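Side-chain contacts in mRNA-binding protein PUF3 (Saccharomyces cerevisiae, PDB 3K49), which binds 3'-UTR sequences of mRNAs encoding mitochondrial proteins, promotes deadenylation and decay of COX17 mRNA, and localizes its targets near mitochondria: residues A[227-232]-A[245-250]; A[215-220]-A[249-254]; A[200-205]-A[238-243]. One frame throughout, in Å; residues are numbered along the deposited sequence.

Read from the N terminus, the three contacts all end on helix 238-252 of the Pumilio repeat array. Residues 200-205, in Pumilio repeat 5, close the first loop onto the start of that helix at 238-243 (contact 3). Residues 215-220 close a second loop onto its end at 249-254 (contact 2), and residues 227-232, on the next helix, close a short loop onto 245-250 (contact 1). Contact 1 falls within the span of contact 2, the two sharing E249 and T250 where their second segments overlap, while contact 3 crosses both. Contacts 1 and 3 also touch in space, where V229 and Q232 pack on the sulfur of M240. Helix 238-252 thus ties helices 199-207, 213-218 and 222-230 together.

Contact 1 of 3, residues A[227-232]-A[245-250]; sequences QYVLQQ and QEIIET. With nucleotides of chain B.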
loop_
_atom_site.group_PDB
_atom_site.type_symbol
_atom_site.label_atom_id
_atom_site.label_comp_id
_atom_site.label_asym_id
_atom_site.label_seq_id
_atom_site.Cartn_x
_atom_site.Cartn_y
_atom_site.Cartn_z
ATOM N N GLN A 227 -4.816 10.863 -0.226
ATOM C CA GLN A 227 -5.839 10.081 -0.895
ATOM C C GLN A 227 -6.542 9.141 0.062
ATOM O O GLN A 227 -7.753 8.921 -0.035
ATOM C CB GLN A 227 -5.223 9.299 -2.040
ATOM C CG GLN A 227 -4.696 10.205 -3.117
ATOM C CD GLN A 227 -4.194 9.451 -4.325
ATOM O OE1 GLN A 227 -4.977 8.858 -5.076
ATOM N NE2 GLN A 227 -2.884 9.491 -4.536
ATOM N N TYR A 228 -5.782 8.595 1.001
ATOM C CA TYR A 228 -6.363 7.680 1.963
ATOM C C TYR A 228 -7.318 8.427 2.879
ATOM O O TYR A 228 -8.371 7.907 3.214
ATOM C CB TYR A 228 -5.290 6.950 2.789
ATOM C CG TYR A 228 -5.906 6.111 3.880
ATOM C CD1 TYR A 228 -6.468 4.870 3.593
ATOM C CD2 TYR A 228 -5.969 6.581 5.189
ATOM C CE1 TYR A 228 -7.051 4.112 4.579
ATOM C CE2 TYR A 228 -6.551 5.831 6.185
ATOM C CZ TYR A 228 -7.096 4.598 5.875
ATOM O OH TYR A 228 -7.680 3.837 6.863
ATOM N N VAL A 229 -6.948 9.637 3.293
ATOM C CA VAL A 229 -7.852 10.466 4.092
ATOM C C VAL A 229 -9.110 10.852 3.317
ATOM O O VAL A 229 -10.208 10.835 3.866
ATOM C CB VAL A 229 -7.178 11.753 4.569
ATOM C CG1 VAL A 229 -8.157 12.569 5.386
ATOM C CG2 VAL A 229 -5.913 11.424 5.369
ATOM N N LEU A 230 -8.944 11.186 2.040
ATOM C CA LEU A 230 -10.070 11.564 1.180
ATOM C C LEU A 230 -11.111 10.461 1.025
ATOM O O LEU A 230 -12.305 10.733 0.897
ATOM C CB LEU A 230 -9.587 11.977 -0.214
ATOM C CG LEU A 230 -8.918 13.350 -0.390
ATOM C CD1 LEU A 230 -8.438 13.514 -1.818
ATOM C CD2 LEU A 230 -9.871 14.458 -0.042
ATOM N N GLN A 231 -10.665 9.212 1.012
ATOM C CA GLN A 231 -11.587 8.132 0.705
ATOM C C GLN A 231 -12.272 7.568 1.936
ATOM O O GLN A 231 -13.033 6.611 1.839
ATOM C CB GLN A 231 -10.877 7.019 -0.038
ATOM C CG GLN A 231 -10.307 5.972 0.866
ATOM C CD GLN A 231 -9.715 4.836 0.078
ATOM O OE1 GLN A 231 -9.497 4.962 -1.133
ATOM N NE2 GLN A 231 -9.452 3.714 0.749
ATOM N N GLN A 232 -12.007 8.160 3.092
ATOM C CA GLN A 232 -12.745 7.814 4.296
ATOM C C GLN A 232 -14.183 8.320 4.208
ATOM O O GLN A 232 -14.488 9.217 3.425
ATOM C CB GLN A 232 -12.062 8.407 5.520
ATOM C CG GLN A 232 -10.660 7.901 5.722
ATOM C CD GLN A 232 -10.614 6.399 5.875
ATOM O OE1 GLN A 232 -11.214 5.851 6.791
ATOM N NE2 GLN A 232 -9.883 5.726 4.987
ATOM N N GLN A 245 -12.116 18.211 4.921
ATOM C CA GLN A 245 -12.565 19.513 4.454
ATOM C C GLN A 245 -11.389 20.428 4.048
ATOM O O GLN A 245 -11.411 21.029 2.972
ATOM C CB GLN A 245 -13.449 20.184 5.515
ATOM C CG GLN A 245 -14.045 21.538 5.095
ATOM C CD GLN A 245 -15.009 21.427 3.920
ATOM O OE1 GLN A 245 -15.657 20.404 3.738
ATOM N NE2 GLN A 245 -15.101 22.481 3.119
ATOM N N GLU A 246 -10.362 20.526 4.896
ATOM C CA GLU A 246 -9.170 21.328 4.571
ATOM C C GLU A 246 -8.480 20.840 3.309
ATOM O O GLU A 246 -7.775 21.593 2.645
ATOM C CB GLU A 246 -8.159 21.331 5.727
ATOM C CG GLU A 246 -8.823 21.411 7.100
ATOM C CD GLU A 246 -7.909 21.010 8.247
ATOM O OE1 GLU A 246 -6.817 21.614 8.384
ATOM O OE2 GLU A 246 -8.298 20.095 9.013
ATOM N N ILE A 247 -8.654 19.564 2.990
ATOM C CA ILE A 247 -8.032 19.022 1.795
ATOM C C ILE A 247 -8.827 19.495 0.594
ATOM O O ILE A 247 -8.260 20.004 -0.365
ATOM C CB ILE A 247 -7.945 17.490 1.824
ATOM C CG1 ILE A 247 -7.002 17.030 2.937
ATOM C CG2 ILE A 247 -7.459 16.982 0.489
ATOM C CD1 ILE A 247 -7.205 15.579 3.370
ATOM N N ILE A 248 -10.144 19.337 0.666
ATOM C CA ILE A 248 -11.038 19.856 -0.353
ATOM C C ILE A 248 -10.842 21.376 -0.542
ATOM O O ILE A 248 -10.672 21.878 -1.660
ATOM C CB ILE A 248 -12.505 19.614 0.037
ATOM C CG1 ILE A 248 -12.791 18.118 0.196
ATOM C CG2 ILE A 248 -13.429 20.228 -0.992
ATOM C CD1 ILE A 248 -12.550 17.298 -1.064
ATOM N N GLU A 249 -10.876 22.110 0.563
ATOM C CA GLU A 249 -10.725 23.557 0.494
ATOM C C GLU A 249 -9.411 23.902 -0.162
ATOM O O GLU A 249 -9.374 24.776 -1.017
ATOM C CB GLU A 249 -10.845 24.199 1.874
ATOM C CG GLU A 249 -12.271 24.178 2.410
ATOM C CD GLU A 249 -12.337 24.363 3.923
ATOM O OE1 GLU A 249 -11.300 24.178 4.602
ATOM O OE2 GLU A 249 -13.437 24.686 4.434
ATOM N N THR A 250 -8.347 23.185 0.199
ATOM C CA THR A 250 -7.033 23.466 -0.369
ATOM C C THR A 250 -6.992 23.125 -1.842
ATOM O O THR A 250 -6.387 23.849 -2.625
ATOM C CB THR A 250 -5.908 22.722 0.354
ATOM O OG1 THR A 250 -5.918 23.065 1.744
ATOM C CG2 THR A 250 -4.568 23.112 -0.237
ATOM P P U B 5 3.460 7.040 -14.811
ATOM O OP1 U B 5 4.928 6.852 -14.854
ATOM O OP2 U B 5 2.546 5.926 -15.170
ATOM O "O5'" U B 5 3.045 7.544 -13.357
ATOM C "C5'" U B 5 2.834 6.620 -12.305
ATOM C "C4'" U B 5 3.389 7.199 -11.027
ATOM O "O4'" U B 5 2.522 8.254 -10.562
ATOM C "C3'" U B 5 3.472 6.264 -9.840
ATOM O "O3'" U B 5 4.640 5.450 -9.960
ATOM C "C2'" U B 5 3.605 7.268 -8.705
ATOM O "O2'" U B 5 4.920 7.768 -8.625
ATOM C "C1'" U B 5 2.664 8.389 -9.165
ATOM N N1 U B 5 1.317 8.361 -8.557
ATOM C C2 U B 5 1.119 9.075 -7.401
ATOM O O2 U B 5 2.002 9.719 -6.866
ATOM N N3 U B 5 -0.153 9.006 -6.883
ATOM C C4 U B 5 -1.212 8.300 -7.388
ATOM O O4 U B 5 -2.278 8.296 -6.781
ATOM C C5 U B 5 -0.930 7.582 -8.593
ATOM C C6 U B 5 0.294 7.638 -9.126
#
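V229 and L230 of the RNA-reading helix 222-230 in the sixth Pumilio repeat pack on I247 and I248 of helix 238-252, a buried apolar seam behind a base-binding surface. I247 serves both neighbours with separate branches. Its CD1 lies 3.7 Å from V229 CG1, and its CG2 is 3.5 Å from L230 CD2. Because I247 CG1 stands anti to the carbonyl carbon (chi1 -66°), the long arm ending in CD1 runs to V229 and the short CG2 branch is left for L230. The same L230 CD2 reaches I248 CD1 at 4.0 Å, so one leucine methyl meets two successive isoleucines, all three pairs meeting at a slant. Beyond this seam, L230 also leans on K270 and S271 of helix 264-274, and I247 on I213. Just past helix 222-230 the Q232 side chain turns back, NE2 donating to Y228 O at 3.2 Å and sitting above one face of the Y228 ring, toward its rim. Q227 points away from I247 and I248. Extended beyond CG, it carries its amide to the RNA, where NE2 donates to O4 of U5 of chain B at 2.6 Å with a nearly straight N-H...O angle of 164°. NE2 also donates to N223 O, a second bond that fixes the turn of the amide. A leucine here would probably leave U5 O4 without this donor and N223 O without its side-chain partner, weakening the reading of the base. The helix therefore divides its chemistry: apolar branches bind it to helix 238-252, while an amide anchored on the helix's own backbone offers an N-H to a uracil carbonyl, an acceptor that a cytosine, with an amino group there, would probably not offer.

Contact 2 of 3, residues A[215-220]-A[249-254]; sequences YLIQDQ and ETVANN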
loop_
_atom_site.group_PDB
_atom_site.type_symbol
_atom_site.label_atom_id
_atom_site.label_comp_id
_atom_site.label_asym_id
_atom_site.label_seq_id
_atom_site.Cartn_x
_atom_site.Cartn_y
_atom_site.Cartn_z
ATOM N N TYR A 215 2.039 20.764 1.039
ATOM C CA TYR A 215 3.239 19.995 0.711
ATOM C C TYR A 215 2.881 18.543 0.450
ATOM O O TYR A 215 3.355 17.944 -0.519
ATOM C CB TYR A 215 4.295 20.089 1.811
ATOM C CG TYR A 215 4.562 21.495 2.264
ATOM C CD1 TYR A 215 4.047 21.968 3.468
ATOM C CD2 TYR A 215 5.312 22.366 1.480
ATOM C CE1 TYR A 215 4.284 23.278 3.888
ATOM C CE2 TYR A 215 5.556 23.672 1.888
ATOM C CZ TYR A 215 5.040 24.122 3.093
ATOM O OH TYR A 215 5.284 25.414 3.499
ATOM N N LEU A 216 2.046 17.977 1.315
ATOM C CA LEU A 216 1.637 16.571 1.179
ATOM C C LEU A 216 0.969 16.296 -0.158
ATOM O O LEU A 216 1.258 15.299 -0.805
ATOM C CB LEU A 216 0.724 16.152 2.327
ATOM C CG LEU A 216 1.412 16.200 3.694
ATOM C CD1 LEU A 216 0.410 16.437 4.813
ATOM C CD2 LEU A 216 2.218 14.941 3.943
ATOM N N ILE A 217 0.088 17.187 -0.590
ATOM C CA ILE A 217 -0.644 16.950 -1.828
ATOM C C ILE A 217 0.286 16.795 -3.034
ATOM O O ILE A 217 -0.013 16.068 -3.980
ATOM C CB ILE A 217 -1.685 18.046 -2.070
ATOM C CG1 ILE A 217 -2.815 17.928 -1.046
ATOM C CG2 ILE A 217 -2.222 17.998 -3.501
ATOM C CD1 ILE A 217 -3.951 18.943 -1.293
ATOM N N GLN A 218 1.429 17.464 -2.989
ATOM C CA GLN A 218 2.287 17.533 -4.160
ATOM C C GLN A 218 3.509 16.640 -4.049
ATOM O O GLN A 218 4.292 16.533 -4.990
ATOM C CB GLN A 218 2.732 18.975 -4.400
ATOM C CG GLN A 218 1.589 19.943 -4.471
ATOM C CD GLN A 218 2.051 21.372 -4.492
ATOM O OE1 GLN A 218 2.810 21.774 -5.372
ATOM N NE2 GLN A 218 1.586 22.160 -3.525
ATOM N N ASP A 219 3.682 16.020 -2.889
ATOM C CA ASP A 219 4.766 15.061 -2.683
ATOM C C ASP A 219 4.500 13.703 -3.342
ATOM O O ASP A 219 3.350 13.250 -3.440
ATOM C CB ASP A 219 5.004 14.860 -1.194
ATOM C CG ASP A 219 6.326 14.208 -0.913
ATOM O OD1 ASP A 219 6.339 13.188 -0.189
ATOM O OD2 ASP A 219 7.348 14.713 -1.434
ATOM N N GLN A 220 5.572 13.045 -3.775
ATOM C CA GLN A 220 5.451 11.744 -4.441
ATOM C C GLN A 220 4.972 10.596 -3.544
ATOM O O GLN A 220 4.558 9.548 -4.051
ATOM C CB GLN A 220 6.759 11.342 -5.101
ATOM C CG GLN A 220 7.906 11.226 -4.130
ATOM C CD GLN A 220 9.172 10.733 -4.792
ATOM O OE1 GLN A 220 9.144 9.775 -5.579
ATOM N NE2 GLN A 220 10.295 11.383 -4.481
ATOM N N GLU A 249 -10.876 22.110 0.563
ATOM C CA GLU A 249 -10.725 23.557 0.494
ATOM C C GLU A 249 -9.411 23.902 -0.162
ATOM O O GLU A 249 -9.374 24.776 -1.017
ATOM C CB GLU A 249 -10.845 24.199 1.874
ATOM C CG GLU A 249 -12.271 24.178 2.410
ATOM C CD GLU A 249 -12.337 24.363 3.923
ATOM O OE1 GLU A 249 -11.300 24.178 4.602
ATOM O OE2 GLU A 249 -13.437 24.686 4.434
ATOM N N THR A 250 -8.347 23.185 0.199
ATOM C CA THR A 250 -7.033 23.466 -0.369
ATOM C C THR A 250 -6.992 23.125 -1.842
ATOM O O THR A 250 -6.387 23.849 -2.625
ATOM C CB THR A 250 -5.908 22.722 0.354
ATOM O OG1 THR A 250 -5.918 23.065 1.744
ATOM C CG2 THR A 250 -4.568 23.112 -0.237
ATOM N N VAL A 251 -7.642 22.026 -2.221
ATOM C CA VAL A 251 -7.710 21.642 -3.627
ATOM C C VAL A 251 -8.571 22.642 -4.403
ATOM O O VAL A 251 -8.281 22.972 -5.557
ATOM C CB VAL A 251 -8.287 20.227 -3.831
ATOM C CG1 VAL A 251 -8.348 19.904 -5.315
ATOM C CG2 VAL A 251 -7.459 19.191 -3.095
ATOM N N ALA A 252 -9.636 23.122 -3.768
ATOM C CA ALA A 252 -10.465 24.143 -4.379
ATOM C C ALA A 252 -9.624 25.382 -4.736
ATOM O O ALA A 252 -9.654 25.865 -5.870
ATOM C CB ALA A 252 -11.610 24.509 -3.461
ATOM N N ASN A 253 -8.852 25.876 -3.775
ATOM C CA ASN A 253 -8.042 27.075 -3.988
ATOM C C ASN A 253 -6.962 26.933 -5.074
ATOM O O ASN A 253 -6.368 27.929 -5.503
ATOM C CB ASN A 253 -7.385 27.513 -2.679
ATOM C CG ASN A 253 -8.393 27.841 -1.600
ATOM O OD1 ASN A 253 -9.496 28.312 -1.887
ATOM N ND2 ASN A 253 -8.018 27.601 -0.341
ATOM N N ASN A 254 -6.711 25.708 -5.525
ATOM C CA ASN A 254 -5.606 25.465 -6.453
ATOM C C ASN A 254 -5.957 24.533 -7.593
ATOM O O ASN A 254 -5.069 23.927 -8.205
ATOM C CB ASN A 254 -4.415 24.880 -5.697
ATOM C CG ASN A 254 -3.853 25.840 -4.683
ATOM O OD1 ASN A 254 -3.028 26.694 -5.019
ATOM N ND2 ASN A 254 -4.307 25.722 -3.432
#
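I217 and V251 meet through single methyl groups, the main touch between residues 215-220 of Pumilio repeat 6 and residues 249-254, which span the boundary of repeats 6 and 7 in the helical array. Along the first segment, Y215 and L216 turn to the other flank, where both lie against Y178 of helix 177-181, and L216 also meets S181 and L209. Next comes I217, whose side chain leaves its backbone toward helix 238-252. CG1 is anti to the carbonyl carbon and the chain then runs on extended (chi2 -176°), which carries CD1 across to V251 and T250. There CD1 lies 4.0 Å from V251 CG2, the two side chains meeting at a slant, and 4.3 Å from T250 CG2. T250 thus offers its methyl to the isoleucine while its hydroxyl donates to E246 O within its own helix. The carbonyl of the same threonine is also in use: N254 ND2 donates to T250 O at 2.9 Å, in the carbonyl plane and with an N-H...O angle of 172°, so the N254 amide folds back on the T250 carbonyl. Q218 follows, its NE2 hydrogen-bonded to P214 O and its side chain against E257 and Y258. D219 then turns to the next helix, where its OD1 caps G222 N and its O accepts from N223 ND2. Q220 lies against F263. Helix 213-218 is thus set between helix 177-181 on the L216 flank and helix 238-252 on the I217 flank; Y258 of helix 255-259 touches both I217 and T250, and helix 264-274 closes over the pair through A264 on I217 and V267, V268 and S271 on V251.

Contact 3 of 3, residues A[200-205]-A[238-243]; sequences EDQESI and KEMVDI
M240 of helix 238-252 meets Q202 of helix 199-207 where repeats 5 and 6 of the Pumilio array adjoin. From CB the side chain sets out beside its own backbone N, with CG anti to the carbonyl carbon, and CG lies 3.8 Å from Q202 OE1. A bend at chi2 (-69°) then turns the chain, so that SD packs against V229 of helix 222-230 and Q232 just after it. Extended at chi3, the chain ends with CE 3.3 Å from Q202 OE1 and 4.2 Å from Q202 CD. The two side chains cross at about a right angle, with the methyl laid against the amide oxygen. That oxygen accepts a hydrogen bond from N237 ND2, while Q202 NE2 donates to G197 O; N237 OD1 in turn accepts from M240 N. In this stacked array of helical repeats, the helical segments 200-205 and 238-243 run in broadly the same direction, their axes 9.6 Å apart and inclined by 34°. Their CA atoms come nearest at E203 and E239, where E239 CG rests 4.0 Å from E203 CA. Bent at chi2, E239 continues along the neighbouring helix to L206 and N207. Nearer the surface, E203 OE2 and K238 NZ are 4.6 Å apart, too far for a salt bridge but near enough for opposite charges probably to attract.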
loop_
_atom_site.group_PDB
_atom_site.type_symbol
_atom_site.label_atom_id
_atom_site.label_comp_id
_atom_site.label_asym_id
_atom_site.label_seq_id
_atom_site.Cartn_x
_atom_site.Cartn_y
_atom_site.Cartn_z
ATOM N N GLU A 200 -8.136 8.357 18.845
ATOM C CA GLU A 200 -7.134 9.225 19.447
ATOM C C GLU A 200 -5.813 9.154 18.688
ATOM O O GLU A 200 -5.166 10.177 18.452
ATOM C CB GLU A 200 -6.918 8.856 20.919
ATOM C CG GLU A 200 -8.193 8.912 21.765
ATOM C CD GLU A 200 -9.225 7.860 21.357
ATOM O OE1 GLU A 200 -8.997 6.652 21.625
ATOM O OE2 GLU A 200 -10.262 8.249 20.767
ATOM N N ASP A 201 -5.412 7.944 18.310
ATOM C CA ASP A 201 -4.213 7.771 17.495
ATOM C C ASP A 201 -4.339 8.573 16.208
ATOM O O ASP A 201 -3.406 9.269 15.815
ATOM C CB ASP A 201 -3.998 6.303 17.149
ATOM C CG ASP A 201 -3.691 5.451 18.370
ATOM O OD1 ASP A 201 -3.026 5.976 19.295
ATOM O OD2 ASP A 201 -4.111 4.261 18.394
ATOM N N GLN A 202 -5.495 8.471 15.556
ATOM C CA GLN A 202 -5.745 9.199 14.313
ATOM C C GLN A 202 -5.654 10.703 14.528
ATOM O O GLN A 202 -5.169 11.427 13.667
ATOM C CB GLN A 202 -7.106 8.827 13.724
ATOM C CG GLN A 202 -7.277 7.343 13.473
ATOM C CD GLN A 202 -8.623 6.996 12.880
ATOM O OE1 GLN A 202 -9.242 7.807 12.197
ATOM N NE2 GLN A 202 -9.078 5.785 13.131
ATOM N N GLU A 203 -6.120 11.167 15.684
ATOM C CA GLU A 203 -6.079 12.583 16.017
ATOM C C GLU A 203 -4.624 13.014 16.145
ATOM O O GLU A 203 -4.210 14.011 15.559
ATOM C CB GLU A 203 -6.876 12.856 17.295
ATOM C CG GLU A 203 -6.949 14.321 17.683
ATOM C CD GLU A 203 -7.750 14.551 18.949
ATOM O OE1 GLU A 203 -8.250 13.561 19.524
ATOM O OE2 GLU A 203 -7.877 15.720 19.368
ATOM N N SER A 204 -3.848 12.236 16.892
ATOM C CA SER A 204 -2.428 12.515 17.103
ATOM C C SER A 204 -1.644 12.595 15.795
ATOM O O SER A 204 -0.680 13.352 15.673
ATOM C CB SER A 204 -1.815 11.460 18.017
ATOM O OG SER A 204 -0.399 11.511 17.969
ATOM N N ILE A 205 -2.066 11.814 14.812
ATOM C CA ILE A 205 -1.381 11.773 13.528
ATOM C C ILE A 205 -1.798 12.920 12.610
ATOM O O ILE A 205 -0.973 13.507 11.918
ATOM C CB ILE A 205 -1.681 10.445 12.792
ATOM C CG1 ILE A 205 -0.884 9.286 13.404
ATOM C CG2 ILE A 205 -1.415 10.582 11.293
ATOM C CD1 ILE A 205 -1.204 7.977 12.797
ATOM N N LYS A 238 -14.261 12.951 14.383
ATOM C CA LYS A 238 -14.383 14.390 14.200
ATOM C C LYS A 238 -13.165 14.981 13.488
ATOM O O LYS A 238 -13.252 16.031 12.841
ATOM C CB LYS A 238 -14.560 15.072 15.558
ATOM C CG LYS A 238 -13.365 14.891 16.491
ATOM C CD LYS A 238 -13.523 15.682 17.783
ATOM C CE LYS A 238 -12.295 15.527 18.673
ATOM N NZ LYS A 238 -12.397 16.336 19.921
ATOM N N GLU A 239 -12.027 14.307 13.616
ATOM C CA GLU A 239 -10.770 14.818 13.077
ATOM C C GLU A 239 -10.661 14.546 11.577
ATOM O O GLU A 239 -10.198 15.400 10.810
ATOM C CB GLU A 239 -9.581 14.210 13.821
ATOM C CG GLU A 239 -8.231 14.743 13.374
ATOM C CD GLU A 239 -8.056 16.216 13.681
ATOM O OE1 GLU A 239 -8.903 16.777 14.408
ATOM O OE2 GLU A 239 -7.070 16.811 13.196
ATOM N N MET A 240 -11.105 13.366 11.157
ATOM C CA MET A 240 -11.129 13.030 9.737
ATOM C C MET A 240 -11.984 14.024 8.953
ATOM O O MET A 240 -11.528 14.611 7.964
ATOM C CB MET A 240 -11.648 11.610 9.522
ATOM C CG MET A 240 -10.641 10.523 9.856
ATOM S SD MET A 240 -9.244 10.460 8.711
ATOM C CE MET A 240 -8.486 8.895 9.177
ATOM N N VAL A 241 -13.220 14.218 9.410
ATOM C CA VAL A 241 -14.143 15.137 8.758
ATOM C C VAL A 241 -13.522 16.530 8.538
ATOM O O VAL A 241 -13.548 17.073 7.428
ATOM C CB VAL A 241 -15.465 15.257 9.553
ATOM C CG1 VAL A 241 -16.385 16.308 8.926
ATOM C CG2 VAL A 241 -16.154 13.912 9.630
ATOM N N ASP A 242 -12.960 17.107 9.594
ATOM C CA ASP A 242 -12.319 18.411 9.480
ATOM C C ASP A 242 -11.139 18.396 8.502
ATOM O O ASP A 242 -11.015 19.292 7.664
ATOM C CB ASP A 242 -11.836 18.890 10.846
ATOM C CG ASP A 242 -12.975 19.257 11.774
ATOM O OD1 ASP A 242 -14.113 19.414 11.285
ATOM O OD2 ASP A 242 -12.732 19.389 12.992
ATOM N N ILE A 243 -10.271 17.390 8.604
ATOM C CA ILE A 243 -9.107 17.315 7.725
ATOM C C ILE A 243 -9.535 17.079 6.281
ATOM O O ILE A 243 -8.931 17.609 5.350
ATOM C CB ILE A 243 -8.140 16.199 8.156
ATOM C CG1 ILE A 243 -7.697 16.411 9.605
ATOM C CG2 ILE A 243 -6.937 16.142 7.225
ATOM C CD1 ILE A 243 -6.981 17.722 9.839
#